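Glycerol-3-phosphate dehydrogenase [NAD(+)] (Dunaliella salina, PDB 6IUY) probably interconverts sn-glycerol 3-phosphate and dihydroxyacetone phosphate with NAD, and also carries a magnesium-binding phosphatase-like domain. Local coordinates at residues A[380-384]-A[570-574]; A[351-355]-A[561-567]; A[459-464]-A[495-499]. One frame throughout, in Å; residues are numbered along the deposited sequence.

Interaction 1 (A[380-384]-A[570-574]). With NAD (nicotinamide-adenine-dinucleotide), chain C; 13P (1,3-dihydroxyacetonephosphate), chain D.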
loop_
_atom_site.group_PDB
_atom_site.type_symbol
_atom_site.label_atom_id
_atom_site.label_comp_id
_atom_site.label_asym_id
_atom_site.label_seq_id
_atom_site.Cartn_x
_atom_site.Cartn_y
_atom_site.Cartn_z
ATOM N N LYS A 380 15.424 -8.630 -11.018
ATOM C CA LYS A 380 15.468 -7.916 -9.747
ATOM C C LYS A 380 16.901 -7.848 -9.247
ATOM O O LYS A 380 17.625 -8.856 -9.219
ATOM C CB LYS A 380 14.538 -8.598 -8.722
ATOM C CG LYS A 380 13.072 -8.475 -9.108
ATOM C CD LYS A 380 12.144 -9.378 -8.302
ATOM C CE LYS A 380 10.746 -9.315 -8.888
ATOM N NZ LYS A 380 9.750 -10.229 -8.233
ATOM N N GLY A 381 17.326 -6.646 -8.897
ATOM C CA GLY A 381 18.726 -6.389 -8.614
ATOM C C GLY A 381 19.083 -5.073 -9.272
ATOM O O GLY A 381 18.306 -4.514 -10.075
ATOM N N MET A 382 20.250 -4.558 -8.929
ATOM C CA MET A 382 20.675 -3.285 -9.484
ATOM C C MET A 382 22.177 -3.256 -9.681
ATOM O O MET A 382 22.906 -4.090 -9.129
ATOM C CB MET A 382 20.257 -2.127 -8.573
ATOM C CG MET A 382 20.960 -2.103 -7.219
ATOM S SD MET A 382 20.759 -0.498 -6.413
ATOM C CE MET A 382 21.489 -0.832 -4.826
ATOM N N ARG A 383 22.646 -2.294 -10.468
ATOM C CA ARG A 383 24.071 -2.017 -10.505
ATOM C C ARG A 383 24.311 -0.690 -9.820
ATOM O O ARG A 383 23.519 0.246 -9.968
ATOM C CB ARG A 383 24.615 -1.986 -11.952
ATOM C CG ARG A 383 26.157 -1.863 -12.005
ATOM C CD ARG A 383 26.705 -1.873 -13.435
ATOM N NE ARG A 383 26.599 -0.559 -14.065
ATOM C CZ ARG A 383 27.634 0.214 -14.378
ATOM N NH1 ARG A 383 27.428 1.395 -14.946
ATOM N NH2 ARG A 383 28.874 -0.197 -14.138
ATOM N N VAL A 384 25.397 -0.592 -9.074
ATOM C CA VAL A 384 25.767 0.688 -8.505
ATOM C C VAL A 384 26.585 1.496 -9.507
ATOM O O VAL A 384 27.631 1.054 -9.966
ATOM C CB VAL A 384 26.569 0.528 -7.215
ATOM C CG1 VAL A 384 26.805 1.889 -6.576
ATOM C CG2 VAL A 384 25.827 -0.390 -6.261
ATOM N N GLU A 570 24.657 -3.880 -2.767
ATOM C CA GLU A 570 24.529 -2.778 -3.718
ATOM C C GLU A 570 23.957 -1.532 -3.030
ATOM O O GLU A 570 24.513 -0.441 -3.137
ATOM C CB GLU A 570 23.662 -3.188 -4.912
ATOM C CG GLU A 570 24.334 -4.250 -5.797
ATOM C CD GLU A 570 23.348 -5.271 -6.377
ATOM O OE1 GLU A 570 22.114 -4.994 -6.380
ATOM O OE2 GLU A 570 23.814 -6.351 -6.826
ATOM N N VAL A 571 22.859 -1.709 -2.308
ATOM C CA VAL A 571 22.236 -0.616 -1.569
ATOM C C VAL A 571 23.143 -0.067 -0.461
ATOM O O VAL A 571 23.184 1.150 -0.225
ATOM C CB VAL A 571 20.897 -1.065 -0.955
ATOM C CG1 VAL A 571 20.376 -0.029 0.066
ATOM C CG2 VAL A 571 19.906 -1.298 -2.042
ATOM N N GLN A 572 23.881 -0.939 0.216
ATOM C CA GLN A 572 24.737 -0.442 1.288
ATOM C C GLN A 572 25.834 0.448 0.731
ATOM O O GLN A 572 26.209 1.444 1.352
ATOM C CB GLN A 572 25.355 -1.581 2.094
ATOM C CG GLN A 572 25.783 -1.137 3.492
ATOM C CD GLN A 572 24.616 -0.593 4.290
ATOM O OE1 GLN A 572 23.473 -0.996 4.077
ATOM N NE2 GLN A 572 24.888 0.339 5.197
ATOM N N GLU A 573 26.364 0.080 -0.436
ATOM C CA GLU A 573 27.341 0.912 -1.129
ATOM C C GLU A 573 26.785 2.318 -1.352
ATOM O O GLU A 573 27.424 3.322 -1.038
ATOM C CB GLU A 573 27.718 0.263 -2.456
ATOM C CG GLU A 573 28.979 0.799 -3.097
ATOM C CD GLU A 573 29.301 0.082 -4.396
ATOM O OE1 GLU A 573 29.745 0.752 -5.347
ATOM O OE2 GLU A 573 29.106 -1.153 -4.465
ATOM N N ILE A 574 25.565 2.387 -1.863
ATOM C CA ILE A 574 24.904 3.675 -2.028
ATOM C C ILE A 574 24.646 4.395 -0.691
ATOM O O ILE A 574 24.806 5.616 -0.605
ATOM C CB ILE A 574 23.576 3.507 -2.805
ATOM C CG1 ILE A 574 23.863 2.910 -4.193
ATOM C CG2 ILE A 574 22.835 4.838 -2.925
ATOM C CD1 ILE A 574 22.646 2.391 -4.910
HETATM P PA NAD C . 17.823 -18.597 -11.664
HETATM O O1A NAD C . 17.042 -19.830 -11.864
HETATM O O2A NAD C . 17.828 -18.082 -10.231
HETATM O O5B NAD C . 19.381 -18.830 -12.078
HETATM C C5B NAD C . 19.734 -19.862 -13.012
HETATM C C4B NAD C . 20.309 -19.226 -14.302
HETATM O O4B NAD C . 21.456 -18.659 -14.042
HETATM C C3B NAD C . 20.642 -20.331 -15.309
HETATM O O3B NAD C . 19.741 -20.414 -16.313
HETATM C C2B NAD C . 22.023 -19.934 -15.867
HETATM O O2B NAD C . 21.986 -20.060 -17.356
HETATM C C1B NAD C . 22.180 -18.717 -15.471
HETATM N N9A NAD C . 23.547 -18.436 -15.355
HETATM C C8A NAD C . 24.474 -19.035 -14.572
HETATM N N7A NAD C . 25.656 -18.423 -14.805
HETATM C C5A NAD C . 25.471 -17.459 -15.747
HETATM C C6A NAD C . 26.331 -16.564 -16.357
HETATM N N6A NAD C . 27.729 -16.437 -16.126
HETATM N N1A NAD C . 25.862 -15.692 -17.259
HETATM C C2A NAD C . 24.537 -15.706 -17.580
HETATM N N3A NAD C . 23.694 -16.588 -16.996
HETATM C C4A NAD C . 24.167 -17.461 -16.079
HETATM O O3 NAD C . 17.210 -17.473 -12.633
HETATM P PN NAD C . 15.705 -16.921 -12.652
HETATM O O1N NAD C . 14.814 -17.735 -11.731
HETATM O O2N NAD C . 15.139 -16.953 -14.053
HETATM O O5D NAD C . 15.748 -15.455 -12.069
HETATM C C5D NAD C . 16.344 -14.394 -12.792
HETATM C C4D NAD C . 15.681 -13.093 -12.318
HETATM O O4D NAD C . 14.388 -13.277 -12.131
HETATM C C3D NAD C . 16.256 -12.720 -10.966
HETATM O O3D NAD C . 16.577 -11.415 -10.977
HETATM C C2D NAD C . 15.109 -12.991 -9.952
HETATM O O2D NAD C . 15.324 -12.092 -8.788
HETATM C C1D NAD C . 14.030 -12.745 -10.640
HETATM N N1N NAD C . 12.835 -13.435 -10.195
HETATM C C2N NAD C . 12.841 -14.764 -9.828
HETATM C C3N NAD C . 11.664 -15.384 -9.411
HETATM C C7N NAD C . 11.719 -16.866 -8.982
HETATM O O7N NAD C . 10.801 -17.359 -8.356
HETATM N N7N NAD C . 12.871 -17.649 -9.355
HETATM C C4N NAD C . 10.475 -14.688 -9.362
HETATM C C5N NAD C . 10.455 -13.362 -9.758
HETATM C C6N NAD C . 11.638 -12.754 -10.180
HETATM P P 13P D . 13.430 -15.239 -4.189
HETATM O O1P 13P D . 12.317 -14.219 -4.202
HETATM O O2P 13P D . 12.790 -16.567 -4.474
HETATM O O3P 13P D . 14.061 -15.208 -2.822
HETATM O O1 13P D . 14.599 -15.017 -5.255
HETATM C C1 13P D . 14.721 -13.840 -6.022
HETATM C C2 13P D . 13.370 -13.596 -6.608
HETATM O O2 13P D . 12.653 -14.537 -6.874
HETATM C C3 13P D . 12.885 -12.197 -6.863
HETATM O O3 13P D . 11.506 -12.137 -6.531
#
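Met382 and Glu570 run past each other in opposite directions, the thioether heading for the helix while the carboxylate comes back along the strand. Met382 has CG wedged between its backbone N and carbonyl carbon (chi1 67°), and from there the chain is fully extended. That delivers CE to the helix surface, 3.2 Å from CB of Glu570 and tight against the backbone at Val571. The same methyl meets CD1 of Ile574 tip to tip at 3.4 Å, and CG2 of Val571 borders it as well, so the methyl rests on Glu570, Val571 and Ile574 of one helical segment.

Going the other way, Glu570 bends at chi2 and lays OE1 beside the backbone of Met382. Met382 N donates to this oxygen over 3.2 Å, a moderately bent bond that arrives from above the carboxylate plane, 46° out of it. The carbonyl O of Met382 sits as close, 3.0 Å from OE1, but both atoms are acceptors and no bond joins them. The other carboxylate oxygen, OE2, is taken by His353 NE2, a hydrogen bond that holds the group in this position. Farther along, Val384 slants across the end of Glu573, its CG1 lying 3.4 Å from OE1, and rests CG2 against the carbonyl O of Glu570.

At the other end Lys380 turns to the ligands: its backbone N donates to O3D of NAD and its NZ to O3 of dihydroxyacetone phosphate, with Asp519 as a salt-bridge partner. Strand 382-385 forms a small hairpin with strand 388-391, whose Pro389 and Leu391 also touch Met382. Strand 382-384 passes segment 570-574 at 8.4 Å and 35° between axes, while Val571 packs on helices 454-477 and 585-594.

Interaction 2 (A[351-355]-A[561-567]). With NAD (nicotinamide-adenine-dinucleotide), chain C.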
loop_
_atom_site.group_PDB
_atom_site.type_symbol
_atom_site.label_atom_id
_atom_site.label_comp_id
_atom_site.label_asym_id
_atom_site.label_seq_id
_atom_site.Cartn_x
_atom_site.Cartn_y
_atom_site.Cartn_z
ATOM N N ALA A 351 17.376 -12.526 -16.490
ATOM C CA ALA A 351 18.550 -13.286 -16.081
ATOM C C ALA A 351 18.973 -12.767 -14.726
ATOM O O ALA A 351 18.722 -11.606 -14.448
ATOM C CB ALA A 351 19.684 -13.129 -17.107
ATOM N N PRO A 352 19.610 -13.610 -13.886
ATOM C CA PRO A 352 20.092 -13.139 -12.577
ATOM C C PRO A 352 20.866 -11.851 -12.740
ATOM O O PRO A 352 21.691 -11.751 -13.659
ATOM C CB PRO A 352 20.999 -14.273 -12.095
ATOM C CG PRO A 352 20.441 -15.484 -12.744
ATOM C CD PRO A 352 19.977 -15.017 -14.124
ATOM N N HIS A 353 20.604 -10.862 -11.887
ATOM C CA HIS A 353 21.007 -9.505 -12.243
ATOM C C HIS A 353 22.515 -9.239 -12.294
ATOM O O HIS A 353 22.938 -8.267 -12.909
ATOM C CB HIS A 353 20.358 -8.507 -11.297
ATOM C CG HIS A 353 21.025 -8.415 -9.966
ATOM N ND1 HIS A 353 20.699 -9.240 -8.913
ATOM C CD2 HIS A 353 21.977 -7.573 -9.505
ATOM C CE1 HIS A 353 21.422 -8.908 -7.858
ATOM N NE2 HIS A 353 22.216 -7.907 -8.196
ATOM N N GLN A 354 23.336 -10.083 -11.687
ATOM C CA GLN A 354 24.777 -9.824 -11.743
ATOM C C GLN A 354 25.343 -10.000 -13.156
ATOM O O GLN A 354 26.447 -9.543 -13.448
ATOM C CB GLN A 354 25.530 -10.738 -10.792
ATOM C CG GLN A 354 25.334 -12.182 -11.093
ATOM C CD GLN A 354 24.235 -12.796 -10.258
ATOM O OE1 GLN A 354 23.123 -12.262 -10.187
ATOM N NE2 GLN A 354 24.531 -13.927 -9.621
ATOM N N PHE A 355 24.576 -10.648 -14.028
ATOM C CA PHE A 355 25.029 -10.968 -15.380
ATOM C C PHE A 355 24.566 -9.930 -16.386
ATOM O O PHE A 355 25.016 -9.933 -17.545
ATOM C CB PHE A 355 24.524 -12.359 -15.800
ATOM C CG PHE A 355 25.009 -13.452 -14.916
ATOM C CD1 PHE A 355 26.364 -13.563 -14.616
ATOM C CD2 PHE A 355 24.125 -14.325 -14.336
ATOM C CE1 PHE A 355 26.819 -14.549 -13.774
ATOM C CE2 PHE A 355 24.571 -15.320 -13.482
ATOM C CZ PHE A 355 25.926 -15.435 -13.202
ATOM N N LYS A 561 20.132 -18.609 -8.591
ATOM C CA LYS A 561 20.930 -17.510 -8.052
ATOM C C LYS A 561 20.217 -16.725 -6.941
ATOM O O LYS A 561 19.082 -16.251 -7.099
ATOM C CB LYS A 561 21.334 -16.554 -9.194
ATOM C CG LYS A 561 22.170 -17.232 -10.298
ATOM C CD LYS A 561 23.471 -17.779 -9.720
ATOM C CE LYS A 561 24.308 -18.547 -10.750
ATOM N NZ LYS A 561 25.576 -19.093 -10.127
ATOM N N LEU A 562 20.912 -16.604 -5.821
ATOM C CA LEU A 562 20.490 -15.813 -4.680
ATOM C C LEU A 562 20.631 -14.331 -5.024
ATOM O O LEU A 562 21.692 -13.905 -5.491
ATOM C CB LEU A 562 21.352 -16.172 -3.460
ATOM C CG LEU A 562 20.962 -15.610 -2.092
ATOM C CD1 LEU A 562 19.637 -16.219 -1.614
ATOM C CD2 LEU A 562 22.077 -15.859 -1.097
ATOM N N GLN A 563 19.589 -13.532 -4.803
ATOM C CA GLN A 563 19.663 -12.143 -5.251
ATOM C C GLN A 563 19.677 -11.110 -4.117
ATOM O O GLN A 563 20.153 -9.989 -4.312
ATOM C CB GLN A 563 18.507 -11.849 -6.200
ATOM C CG GLN A 563 18.476 -12.721 -7.436
ATOM C CD GLN A 563 19.492 -12.279 -8.511
ATOM O OE1 GLN A 563 19.142 -11.544 -9.442
ATOM N NE2 GLN A 563 20.737 -12.742 -8.387
ATOM N N GLY A 564 19.172 -11.478 -2.935
ATOM C CA GLY A 564 19.058 -10.529 -1.820
ATOM C C GLY A 564 20.338 -10.006 -1.157
ATOM O O GLY A 564 20.424 -8.844 -0.719
ATOM N N VAL A 565 21.353 -10.846 -1.072
ATOM C CA VAL A 565 22.594 -10.414 -0.438
ATOM C C VAL A 565 23.391 -9.510 -1.376
ATOM O O VAL A 565 23.963 -8.499 -0.938
ATOM C CB VAL A 565 23.441 -11.618 -0.002
ATOM C CG1 VAL A 565 24.845 -11.174 0.374
ATOM C CG2 VAL A 565 22.755 -12.324 1.152
ATOM N N LEU A 566 23.414 -9.855 -2.665
ATOM C CA LEU A 566 23.954 -8.949 -3.685
ATOM C C LEU A 566 23.216 -7.605 -3.636
ATOM O O LEU A 566 23.829 -6.538 -3.707
ATOM C CB LEU A 566 23.833 -9.564 -5.085
ATOM C CG LEU A 566 24.719 -10.778 -5.394
ATOM C CD1 LEU A 566 24.326 -11.387 -6.737
ATOM C CD2 LEU A 566 26.173 -10.388 -5.400
ATOM N N THR A 567 21.896 -7.651 -3.503
ATOM C CA THR A 567 21.134 -6.406 -3.470
ATOM C C THR A 567 21.422 -5.652 -2.170
ATOM O O THR A 567 21.498 -4.437 -2.165
ATOM C CB THR A 567 19.620 -6.666 -3.609
ATOM O OG1 THR A 567 19.380 -7.517 -4.736
ATOM C CG2 THR A 567 18.839 -5.359 -3.769
HETATM P PA NAD C . 17.823 -18.597 -11.664
HETATM O O1A NAD C . 17.042 -19.830 -11.864
HETATM O O2A NAD C . 17.828 -18.082 -10.231
HETATM O O5B NAD C . 19.381 -18.830 -12.078
HETATM C C5B NAD C . 19.734 -19.862 -13.012
HETATM C C4B NAD C . 20.309 -19.226 -14.302
HETATM O O4B NAD C . 21.456 -18.659 -14.042
HETATM C C3B NAD C . 20.642 -20.331 -15.309
HETATM O O3B NAD C . 19.741 -20.414 -16.313
HETATM C C2B NAD C . 22.023 -19.934 -15.867
HETATM O O2B NAD C . 21.986 -20.060 -17.356
HETATM C C1B NAD C . 22.180 -18.717 -15.471
HETATM N N9A NAD C . 23.547 -18.436 -15.355
HETATM C C8A NAD C . 24.474 -19.035 -14.572
HETATM N N7A NAD C . 25.656 -18.423 -14.805
HETATM C C5A NAD C . 25.471 -17.459 -15.747
HETATM C C6A NAD C . 26.331 -16.564 -16.357
HETATM N N6A NAD C . 27.729 -16.437 -16.126
HETATM N N1A NAD C . 25.862 -15.692 -17.259
HETATM C C2A NAD C . 24.537 -15.706 -17.580
HETATM N N3A NAD C . 23.694 -16.588 -16.996
HETATM C C4A NAD C . 24.167 -17.461 -16.079
HETATM O O3 NAD C . 17.210 -17.473 -12.633
HETATM P PN NAD C . 15.705 -16.921 -12.652
HETATM O O1N NAD C . 14.814 -17.735 -11.731
HETATM O O2N NAD C . 15.139 -16.953 -14.053
HETATM O O5D NAD C . 15.748 -15.455 -12.069
HETATM C C5D NAD C . 16.344 -14.394 -12.792
HETATM C C4D NAD C . 15.681 -13.093 -12.318
HETATM O O4D NAD C . 14.388 -13.277 -12.131
HETATM C C3D NAD C . 16.256 -12.720 -10.966
HETATM O O3D NAD C . 16.577 -11.415 -10.977
HETATM C C2D NAD C . 15.109 -12.991 -9.952
HETATM O O2D NAD C . 15.324 -12.092 -8.788
HETATM C C1D NAD C . 14.030 -12.745 -10.640
HETATM N N1N NAD C . 12.835 -13.435 -10.195
HETATM C C2N NAD C . 12.841 -14.764 -9.828
HETATM C C3N NAD C . 11.664 -15.384 -9.411
HETATM C C7N NAD C . 11.719 -16.866 -8.982
HETATM O O7N NAD C . 10.801 -17.359 -8.356
HETATM N N7N NAD C . 12.871 -17.649 -9.355
HETATM C C4N NAD C . 10.475 -14.688 -9.362
HETATM C C5N NAD C . 10.455 -13.362 -9.758
HETATM C C6N NAD C . 11.638 -12.754 -10.180
HETATM O O HOH W 1 24.105 -14.892 -6.782
#
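Pro352 overlaps the aliphatic stem of Lys561, ring CG to lysine CG at a tight 3.5 Å, the two crossing obliquely. The proline belongs to the loop after strand 346-349 of the Rossmann-type NAD-binding domain. Lys561 comes from the segment leading into helix 564-577 of the C-terminal part, and its backbone N donates to phosphate oxygen O2A of NAD. The cofactor thus lies where the two parts meet. Next to them, Phe355 presents one face to the adenine, C6A lying 3.2 Å above the ring centre, and the other face to CG of Gln354.

Gln563 locks the loop in place. Its OE1 is gripped three times: by His353 N in the carbonyl plane on a lone pair (2.9 Å), by His353 ND1 from 62° out of that plane (2.8 Å), and by the ribose hydroxyl O3D of NAD. The imidazole takes the oxygen in its ring plane, and its NE2 bonds to Glu570, which fixes the ring's rotation from both nitrogens. On the other branch, Gln563 NE2 donates to OE1 of Gln354 at 3.0 Å, the two amides nearly coplanar. CD1 of Leu566 packs against the amide of Gln354. Where the helix begins, the carbonyl O of Gln563 accepts from Thr567 N and, on the opposite face of its plane, from Thr567 OG1 at 2.6 Å.

Interaction 3 (A[459-464]-A[495-499]). With 13P (1,3-dihydroxyacetonephosphate), chain D.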
loop_
_atom_site.group_PDB
_atom_site.type_symbol
_atom_site.label_atom_id
_atom_site.label_comp_id
_atom_site.label_asym_id
_atom_site.label_seq_id
_atom_site.Cartn_x
_atom_site.Cartn_y
_atom_site.Cartn_z
ATOM N N MET A 459 11.854 -0.627 -8.344
ATOM C CA MET A 459 12.624 -0.503 -7.105
ATOM C C MET A 459 12.018 -1.375 -5.986
ATOM O O MET A 459 12.747 -1.930 -5.157
ATOM C CB MET A 459 12.709 0.964 -6.666
ATOM C CG MET A 459 13.596 1.181 -5.468
ATOM S SD MET A 459 15.361 0.970 -5.773
ATOM C CE MET A 459 15.716 2.560 -6.520
ATOM N N CYS A 460 10.695 -1.529 -5.983
ATOM C CA CYS A 460 10.059 -2.459 -5.047
ATOM C C CYS A 460 10.471 -3.894 -5.310
ATOM O O CYS A 460 10.831 -4.613 -4.389
ATOM C CB CYS A 460 8.529 -2.380 -5.121
ATOM S SG CYS A 460 7.847 -0.952 -4.279
ATOM N N GLY A 461 10.382 -4.326 -6.565
ATOM C CA GLY A 461 10.845 -5.654 -6.918
ATOM C C GLY A 461 12.271 -5.937 -6.461
ATOM O O GLY A 461 12.550 -7.020 -5.983
ATOM N N THR A 462 13.164 -4.965 -6.605
ATOM C CA THR A 462 14.565 -5.139 -6.234
ATOM C C THR A 462 14.835 -5.060 -4.729
ATOM O O THR A 462 15.537 -5.901 -4.205
ATOM C CB THR A 462 15.453 -4.078 -6.938
ATOM O OG1 THR A 462 15.577 -4.406 -8.329
ATOM C CG2 THR A 462 16.831 -4.023 -6.331
ATOM N N LEU A 463 14.298 -4.050 -4.039
ATOM C CA LEU A 463 14.596 -3.853 -2.610
ATOM C C LEU A 463 13.970 -4.925 -1.717
ATOM O O LEU A 463 14.487 -5.243 -0.641
ATOM C CB LEU A 463 14.124 -2.471 -2.138
ATOM C CG LEU A 463 14.959 -1.287 -2.616
ATOM C CD1 LEU A 463 14.467 0.023 -2.005
ATOM C CD2 LEU A 463 16.430 -1.512 -2.302
ATOM N N LYS A 464 12.857 -5.490 -2.157
ATOM C CA LYS A 464 12.133 -6.430 -1.318
ATOM C C LYS A 464 12.928 -7.708 -1.022
ATOM O O LYS A 464 12.635 -8.408 -0.043
ATOM C CB LYS A 464 10.788 -6.760 -1.970
ATOM C CG LYS A 464 10.534 -8.207 -2.256
ATOM C CD LYS A 464 11.309 -8.714 -3.420
ATOM C CE LYS A 464 10.745 -10.055 -3.812
ATOM N NZ LYS A 464 11.667 -10.932 -4.565
ATOM N N MET A 495 11.691 0.651 2.068
ATOM C CA MET A 495 11.556 0.579 0.618
ATOM C C MET A 495 10.954 1.890 0.126
ATOM O O MET A 495 11.514 2.567 -0.749
ATOM C CB MET A 495 10.680 -0.608 0.211
ATOM C CG MET A 495 11.378 -1.966 0.350
ATOM S SD MET A 495 10.238 -3.370 0.280
ATOM C CE MET A 495 9.477 -3.220 -1.346
ATOM N N ARG A 496 9.813 2.229 0.725
ATOM C CA ARG A 496 9.089 3.480 0.530
ATOM C C ARG A 496 9.975 4.714 0.622
ATOM O O ARG A 496 9.931 5.582 -0.237
ATOM C CB ARG A 496 7.972 3.577 1.573
ATOM C CG ARG A 496 6.844 4.505 1.174
ATOM C CD ARG A 496 5.649 4.322 2.074
ATOM N NE ARG A 496 4.682 5.410 1.930
ATOM C CZ ARG A 496 4.426 6.317 2.871
ATOM N NH1 ARG A 496 5.062 6.267 4.036
ATOM N NH2 ARG A 496 3.517 7.268 2.651
ATOM N N LYS A 497 10.777 4.784 1.674
ATOM C CA LYS A 497 11.661 5.917 1.916
ATOM C C LYS A 497 12.775 6.013 0.867
ATOM O O LYS A 497 13.068 7.089 0.343
ATOM C CB LYS A 497 12.266 5.793 3.311
ATOM C CG LYS A 497 12.957 7.018 3.827
ATOM C CD LYS A 497 13.715 6.696 5.118
ATOM C CE LYS A 497 14.076 7.978 5.855
ATOM N NZ LYS A 497 15.080 7.788 6.939
ATOM N N PHE A 498 13.401 4.886 0.563
ATOM C CA PHE A 498 14.445 4.851 -0.455
ATOM C C PHE A 498 13.884 5.268 -1.821
ATOM O O PHE A 498 14.530 5.983 -2.585
ATOM C CB PHE A 498 15.047 3.446 -0.515
ATOM C CG PHE A 498 16.323 3.360 -1.285
ATOM C CD1 PHE A 498 17.520 3.633 -0.674
ATOM C CD2 PHE A 498 16.320 2.975 -2.620
ATOM C CE1 PHE A 498 18.688 3.548 -1.370
ATOM C CE2 PHE A 498 17.494 2.883 -3.321
ATOM C CZ PHE A 498 18.679 3.173 -2.695
ATOM N N CYS A 499 12.679 4.817 -2.130
ATOM C CA CYS A 499 12.034 5.226 -3.378
ATOM C C CYS A 499 11.874 6.729 -3.453
ATOM O O CYS A 499 12.016 7.331 -4.523
ATOM C CB CYS A 499 10.667 4.576 -3.527
ATOM S SG CYS A 499 10.735 2.955 -4.262
HETATM P P 13P D . 13.430 -15.239 -4.189
HETATM O O1P 13P D . 12.317 -14.219 -4.202
HETATM O O2P 13P D . 12.790 -16.567 -4.474
HETATM O O3P 13P D . 14.061 -15.208 -2.822
HETATM O O1 13P D . 14.599 -15.017 -5.255
HETATM C C1 13P D . 14.721 -13.840 -6.022
HETATM C C2 13P D . 13.370 -13.596 -6.608
HETATM O O2 13P D . 12.653 -14.537 -6.874
HETATM C C3 13P D . 12.885 -12.197 -6.863
HETATM O O3 13P D . 11.506 -12.137 -6.531
#
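Met459 meets the Phe498 ring at its edge, a Met-aromatic contact with SD 4.9 Å from the ring centroid and CE near the ring plane, 3.7 Å from CE2. With CG anti to the backbone N (chi1 -175°), the methionine sets CG 3.6 Å from Cys499 SG, and bends at chi2 and chi3 then curl SD and CE round to the ring. Leu463 crosses the same phenylalanine at about a right angle, CD1 lying 3.5 Å from CD2, and sets its CB against CG of Met495. The far end of Met495 hooks over the other helix, CE resting 3.6 Å from the carbonyl O of Cys460 and also near CB of Lys464. An alanine at Met459 keeps the CB beside Cys499 SG but would probably leave the Phe498 edge without its thioether and methyl, opening a gap there.

Around this shell, Leu520 backs Met495, Leu575 of helix 564-577 covers Phe498, and Phe511 touches both cysteines. Helices 454-477 and 481-502 cross here with local axes 10.2 Å apart at 130°. Arg496 reaches Asp509 of the second subunit. Lys464 points its amine at dihydroxyacetone phosphate, though its exact position is doubtful. No hydrogen bond crosses between the two segments, so the fit depends on the shapes of sulfur, aliphatic and ring groups rather than on directed polar bonds.

How the interactions relate
The three contacts gather round one active site on the same side of the chain's centre. Interactions 1 and 2, with centres about 10 Å apart, share helix 564-577 and both touch NAD; Glu570 OE2 and His353 NE2, 2.6 Å apart, tie them together. Interaction 1 meets interaction 3, about 11 Å away between centres, where Gly381 N lies 2.9 Å from Thr462 OG1 in a probable hydrogen bond. Their lysines, Lys380 and Lys464, converge on dihydroxyacetone phosphate. Interactions 2 and 3 are about 15 Å apart between centres and touch through Thr567 CG2, 3.4 Å from Thr462 O. Helix 454-477 thus connects the substrate pocket to the buried helical packing behind it.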